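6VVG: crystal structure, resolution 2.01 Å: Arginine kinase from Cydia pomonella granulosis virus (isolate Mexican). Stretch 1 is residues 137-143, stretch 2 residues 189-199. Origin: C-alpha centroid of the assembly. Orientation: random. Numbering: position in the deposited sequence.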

ATOM      1  N   ILE A 137       6.490  -0.483   4.799  1.00  9.93           N
ATOM      2  CA  ILE A 137       5.919   0.835   4.562  1.00 11.56           C
ATOM      3  C   ILE A 137       6.656   1.823   5.454  1.00 11.22           C
ATOM      4  O   ILE A 137       6.973   1.509   6.607  1.00 11.72           O
ATOM      5  CB  ILE A 137       4.405   0.856   4.858  1.00 16.50           C
ATOM      6  CG1 ILE A 137       3.670  -0.108   3.925  1.00 14.13           C
ATOM      7  CG2 ILE A 137       3.855   2.263   4.721  1.00 14.33           C
ATOM      8  CD1 ILE A 137       2.187  -0.255   4.222  1.00 12.66           C
ATOM      9  N   VAL A 138       6.932   3.012   4.928  1.00  8.23           N
ATOM     10  CA  VAL A 138       7.533   4.089   5.706  1.00 11.81           C
ATOM     11  C   VAL A 138       6.512   5.209   5.851  1.00 12.42           C
ATOM     12  O   VAL A 138       5.685   5.443   4.963  1.00  8.61           O
ATOM     13  CB  VAL A 138       8.839   4.618   5.075  1.00 10.58           C
ATOM     14  CG1 VAL A 138       9.954   3.590   5.237  1.00 19.76           C
ATOM     15  CG2 VAL A 138       8.622   4.972   3.616  1.00 11.82           C
ATOM     16  N   HIS A 139       6.568   5.903   6.989  1.00 12.90           N
ATOM     17  CA  HIS A 139       5.641   7.005   7.229  1.00 11.83           C
ATOM     18  C   HIS A 139       5.946   8.181   6.308  1.00 11.07           C
ATOM     19  O   HIS A 139       5.048   8.725   5.653  1.00  9.19           O
ATOM     20  CB  HIS A 139       5.708   7.424   8.696  1.00 13.09           C
ATOM     21  CG  HIS A 139       4.733   8.497   9.064  1.00 11.96           C
ATOM     22  ND1 HIS A 139       4.910   9.815   8.708  1.00  6.85           N
ATOM     23  CD2 HIS A 139       3.571   8.446   9.757  1.00 10.28           C
ATOM     24  CE1 HIS A 139       3.900  10.533   9.165  1.00 11.88           C
ATOM     25  NE2 HIS A 139       3.072   9.726   9.804  1.00  9.52           N
ATOM     26  N   ASN A 140       7.211   8.589   6.246  1.00  9.73           N
ATOM     27  CA  ASN A 140       7.745   9.524   5.263  1.00  8.85           C
ATOM     28  C   ASN A 140       7.334  10.974   5.493  1.00 11.36           C
ATOM     29  O   ASN A 140       7.653  11.819   4.652  1.00  9.79           O
ATOM     30  CB  ASN A 140       7.344   9.123   3.832  1.00  8.57           C
ATOM     31  CG  ASN A 140       8.046   9.946   2.761  1.00 14.02           C
ATOM     32  OD1 ASN A 140       9.251  10.198   2.832  1.00  9.60           O
ATOM     33  ND2 ASN A 140       7.288  10.365   1.756  1.00  8.11           N
ATOM     34  N   ASP A 141       6.617  11.301   6.566  1.00 11.28           N
ATOM     35  CA  ASP A 141       6.467  12.709   6.936  1.00 10.99           C
ATOM     36  C   ASP A 141       6.518  12.869   8.468  1.00 13.81           C
ATOM     37  O   ASP A 141       5.680  13.550   9.064  1.00 12.34           O
ATOM     38  CB  ASP A 141       5.167  13.297   6.365  1.00 14.48           C
ATOM     39  CG  ASP A 141       5.251  14.801   6.247  1.00 18.54           C
ATOM     40  OD1 ASP A 141       6.367  15.352   6.162  1.00 18.20           O
ATOM     41  OD2 ASP A 141       4.220  15.458   6.236  1.00 26.52           O
ATOM     42  N   VAL A 142       7.363  12.094   9.143  1.00  9.04           N
ATOM     43  CA  VAL A 142       7.536  12.230  10.587  1.00 12.07           C
ATOM     44  C   VAL A 142       8.034  13.635  10.907  1.00  7.23           C
ATOM     45  O   VAL A 142       9.062  14.075  10.381  1.00  9.68           O
ATOM     46  CB  VAL A 142       8.522  11.177  11.104  1.00 11.41           C
ATOM     47  CG1 VAL A 142       8.768  11.346  12.586  1.00 12.20           C
ATOM     48  CG2 VAL A 142       8.025   9.777  10.764  1.00  8.68           C
ATOM     49  N   LYS A 143       7.309  14.339  11.772  1.00 11.13           N
ATOM     50  CA  LYS A 143       7.711  15.657  12.243  1.00  8.90           C
ATOM     51  C   LYS A 143       6.870  15.995  13.464  1.00  6.74           C
ATOM     52  O   LYS A 143       5.885  15.319  13.773  1.00  7.49           O
ATOM     53  CB  LYS A 143       7.552  16.719  11.154  1.00 10.38           C
ATOM     54  CG  LYS A 143       6.201  16.718  10.453  1.00 13.92           C
ATOM     55  CD  LYS A 143       6.094  17.899   9.489  1.00 21.19           C
ATOM     56  CE  LYS A 143       4.922  17.734   8.533  1.00 24.96           C
ATOM     57  NZ  LYS A 143       4.572  19.015   7.853  1.00 34.60           N
ATOM     58  N   ALA A 189      15.740   5.453  -3.100  1.00 12.05           N
ATOM     59  CA  ALA A 189      14.442   4.816  -2.914  1.00 12.64           C
ATOM     60  C   ALA A 189      13.938   5.031  -1.490  1.00 15.12           C
ATOM     61  O   ALA A 189      14.719   5.177  -0.546  1.00 11.61           O
ATOM     62  CB  ALA A 189      14.536   3.320  -3.214  1.00 14.38           C
ATOM     63  N   TYR A 190      12.613   5.064  -1.341  1.00  8.90           N
ATOM     64  CA  TYR A 190      12.016   5.155  -0.014  1.00  9.56           C
ATOM     65  C   TYR A 190      12.521   4.015   0.861  1.00 11.10           C
ATOM     66  O   TYR A 190      12.514   2.850   0.452  1.00 11.12           O
ATOM     67  CB  TYR A 190      10.491   5.121  -0.118  1.00 10.13           C
ATOM     68  CG  TYR A 190       9.906   6.424  -0.615  1.00  9.12           C
ATOM     69  CD1 TYR A 190      10.148   7.619   0.057  1.00 10.09           C
ATOM     70  CD2 TYR A 190       9.120   6.464  -1.755  1.00 19.90           C
ATOM     71  CE1 TYR A 190       9.626   8.815  -0.397  1.00 13.87           C
ATOM     72  CE2 TYR A 190       8.588   7.655  -2.216  1.00 15.71           C
ATOM     73  CZ  TYR A 190       8.851   8.828  -1.537  1.00 17.02           C
ATOM     74  OH  TYR A 190       8.324  10.018  -1.989  1.00 15.05           O
ATOM     75  N   GLN A 191      12.971   4.355   2.066  1.00  9.92           N
ATOM     76  CA  GLN A 191      13.588   3.380   2.952  1.00 15.25           C
ATOM     77  C   GLN A 191      13.364   3.813   4.391  1.00  8.34           C
ATOM     78  O   GLN A 191      13.037   4.971   4.666  1.00 10.25           O
ATOM     79  CB  GLN A 191      15.085   3.231   2.659  1.00 10.92           C
ATOM     80  CG  GLN A 191      15.798   4.552   2.409  1.00 14.18           C
ATOM     81  CD  GLN A 191      17.249   4.369   1.998  1.00 24.56           C
ATOM     82  OE1 GLN A 191      18.123   4.157   2.839  1.00 23.84           O
ATOM     83  NE2 GLN A 191      17.511   4.456   0.698  1.00 16.22           N
ATOM     84  N   THR A 192      13.537   2.862   5.312  1.00  9.93           N
ATOM     85  CA  THR A 192      13.295   3.157   6.720  1.00  7.47           C
ATOM     86  C   THR A 192      14.192   4.283   7.217  1.00  7.23           C
ATOM     87  O   THR A 192      13.794   5.045   8.107  1.00  7.35           O
ATOM     88  CB  THR A 192      13.504   1.906   7.575  1.00 12.55           C
ATOM     89  OG1 THR A 192      14.822   1.383   7.364  1.00  8.78           O
ATOM     90  CG2 THR A 192      12.474   0.838   7.230  1.00 17.88           C
ATOM     91  N   SER A 193      15.398   4.409   6.659  1.00  9.21           N
ATOM     92  CA  SER A 193      16.318   5.442   7.121  1.00 10.68           C
ATOM     93  C   SER A 193      15.735   6.838   6.935  1.00 11.16           C
ATOM     94  O   SER A 193      16.089   7.760   7.679  1.00 11.93           O
ATOM     95  CB  SER A 193      17.658   5.322   6.392  1.00 14.39           C
ATOM     96  OG  SER A 193      17.556   5.715   5.034  1.00  8.26           O
ATOM     97  N   PHE A 194      14.851   7.015   5.949  1.00  8.22           N
ATOM     98  CA  PHE A 194      14.144   8.284   5.808  1.00  8.68           C
ATOM     99  C   PHE A 194      13.443   8.648   7.111  1.00 10.62           C
ATOM    100  O   PHE A 194      13.573   9.768   7.619  1.00  7.81           O
ATOM    101  CB  PHE A 194      13.105   8.204   4.684  1.00  9.67           C
ATOM    102  CG  PHE A 194      13.677   8.247   3.298  1.00 11.86           C
ATOM    103  CD1 PHE A 194      14.980   7.865   3.046  1.00 15.46           C
ATOM    104  CD2 PHE A 194      12.887   8.661   2.237  1.00 15.87           C
ATOM    105  CE1 PHE A 194      15.488   7.903   1.765  1.00 15.93           C
ATOM    106  CE2 PHE A 194      13.388   8.701   0.953  1.00 15.93           C
ATOM    107  CZ  PHE A 194      14.691   8.322   0.716  1.00 14.59           C
ATOM    108  N   ASP A 195      12.673   7.699   7.652  1.00  8.86           N
ATOM    109  CA  ASP A 195      11.948   7.934   8.895  1.00  8.55           C
ATOM    110  C   ASP A 195      12.908   8.135  10.059  1.00  7.63           C
ATOM    111  O   ASP A 195      12.692   9.008  10.907  1.00  9.35           O
ATOM    112  CB  ASP A 195      11.008   6.760   9.180  1.00  8.38           C
ATOM    113  CG  ASP A 195       9.726   6.819   8.367  1.00 12.40           C
ATOM    114  OD1 ASP A 195       9.457   7.865   7.744  1.00 12.08           O
ATOM    115  OD2 ASP A 195       8.983   5.816   8.357  1.00 13.88           O
ATOM    116  N   TRP A 196      13.972   7.332  10.123  1.00  7.39           N
ATOM    117  CA  TRP A 196      14.882   7.417  11.260  1.00  9.91           C
ATOM    118  C   TRP A 196      15.571   8.774  11.316  1.00  8.28           C
ATOM    119  O   TRP A 196      15.776   9.325  12.402  1.00  6.58           O
ATOM    120  CB  TRP A 196      15.904   6.282  11.198  1.00  6.46           C
ATOM    121  CG  TRP A 196      15.265   4.929  11.341  1.00  9.78           C
ATOM    122  CD1 TRP A 196      15.565   3.799  10.638  1.00  9.02           C
ATOM    123  CD2 TRP A 196      14.202   4.571  12.237  1.00  8.10           C
ATOM    124  NE1 TRP A 196      14.763   2.761  11.047  1.00  8.99           N
ATOM    125  CE2 TRP A 196      13.917   3.210  12.026  1.00  7.34           C
ATOM    126  CE3 TRP A 196      13.469   5.270  13.203  1.00  6.62           C
ATOM    127  CZ2 TRP A 196      12.930   2.536  12.743  1.00  9.55           C
ATOM    128  CZ3 TRP A 196      12.490   4.600  13.909  1.00 11.43           C
ATOM    129  CH2 TRP A 196      12.231   3.245  13.678  1.00  6.35           C
ATOM    130  N   TRP A 197      15.933   9.330  10.158  1.00  7.26           N
ATOM    131  CA  TRP A 197      16.517  10.669  10.139  1.00 10.66           C
ATOM    132  C   TRP A 197      15.539  11.693  10.700  1.00  8.46           C
ATOM    133  O   TRP A 197      15.906  12.532  11.530  1.00  9.52           O
ATOM    134  CB  TRP A 197      16.929  11.046   8.714  1.00  8.78           C
ATOM    135  CG  TRP A 197      17.509  12.420   8.595  1.00  7.48           C
ATOM    136  CD1 TRP A 197      16.824  13.589   8.422  1.00  8.73           C
ATOM    137  CD2 TRP A 197      18.898  12.770   8.628  1.00  6.83           C
ATOM    138  NE1 TRP A 197      17.700  14.645   8.350  1.00  9.31           N
ATOM    139  CE2 TRP A 197      18.980  14.169   8.475  1.00 10.83           C
ATOM    140  CE3 TRP A 197      20.078  12.038   8.776  1.00  8.38           C
ATOM    141  CZ2 TRP A 197      20.195  14.848   8.461  1.00  7.63           C
ATOM    142  CZ3 TRP A 197      21.285  12.714   8.763  1.00 10.78           C
ATOM    143  CH2 TRP A 197      21.333  14.105   8.605  1.00 10.78           C
ATOM    144  N   ALA A 198      14.282  11.635  10.257  1.00 11.22           N
ATOM    145  CA  ALA A 198      13.270  12.542  10.788  1.00 11.78           C
ATOM    146  C   ALA A 198      13.095  12.346  12.288  1.00  9.89           C
ATOM    147  O   ALA A 198      12.913  13.318  13.031  1.00  8.77           O
ATOM    148  CB  ALA A 198      11.943  12.332  10.059  1.00 13.11           C
ATOM    149  N   VAL A 199      13.136  11.096  12.754  1.00  9.79           N
ATOM    150  CA  VAL A 199      13.105  10.852  14.193  1.00 10.21           C
ATOM    151  C   VAL A 199      14.260  11.576  14.870  1.00 12.79           C
ATOM    152  O   VAL A 199      14.099  12.176  15.940  1.00  6.24           O
ATOM    153  CB  VAL A 199      13.140   9.341  14.487  1.00  9.39           C
ATOM    154  CG1 VAL A 199      13.416   9.105  15.968  1.00  7.06           C
ATOM    155  CG2 VAL A 199      11.836   8.684  14.066  1.00 11.11           C
TER
HETATM  156  O   HOH W   1       9.634  10.517   7.991  1.00 10.19           O

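What holds the backbone of the first stretch against the helix? The answer is the carboxylate of Asp195, whose CA-to-CB bond points toward the loop that follows the strand. Its two oxygens take one backbone amide each, from consecutive residues: His139 N donates to Asp195 OD2 at 2.8 Å, and Asn140 N donates to Asp195 OD1, also at 2.8 Å. The N-H...acceptor angles, 150° and 158°, leave both bonds reasonably straight. The two amides converge on one carboxylate, and the torsions between them are the phi and psi of His139, -69° and -49°. Asp195 is buried, so these bonds matter to a charge that bulk solvent cannot easily reach.

Does water take part? One molecule extends the same network by a further step along the loop. Water 1 donates to Asp195 OD1 at 2.7 Å and accepts from Val142 N at 3.0 Å, so OD1 receives both the Asn140 amide and the water. The direct approach of Val142 to this carboxylate is looser, with Val142 CG2 3.9 Å from Asp195 OD1. Through the water, a third backbone amide of the loop is tied to the aspartate without touching it.

Where do the apolar side chains meet? They pack at two places, one before the polar centre in sequence and one after it. At the first, Val138 points toward the second stretch, and its CG2 lies 4.2 Å from Tyr190 CB. Its other methyl rests against the backbone of Gln191 and Thr192: Val138 CG1 is 3.4 Å from Gln191 O and 3.7 Å from Thr192 N. That carbonyl also accepts a backbone hydrogen bond, from Phe194 N to Gln191 O at 3.0 Å, so the methyl packs beside a polar group already engaged. At the second place Val142 faces Ala198, with Val142 CB 3.8 Å from Ala198 CB and the alanine methyl closer still to the backbone, at 3.4 Å between Ala198 CB and Val142 O. The CA atoms of Val142 and Ala198 are 5.7 Å apart, much as at the other two points where the chains run closest. Val142 CG1 adds a looser contact with Val199 CG2 at 4.3 Å.

How does Asn140 fit among the aromatic rings? Its CA-to-CB bond runs sideways, but the end of the side chain comes nearer to the second stretch. Asn140 OD1 sits 3.5 Å from Tyr190 CE1, in an oblique position relative to that ring, and 4.0 Å from Phe194 CD2, at the edge of the phenylalanine ring and near its plane. These are packing contacts; the side-chain amide's own hydrogen bonds lie elsewhere in the structure. Asn140 therefore meets the second stretch in two ways, its backbone amide bonding to Asp195 while its side chain lies against Tyr190 and Phe194.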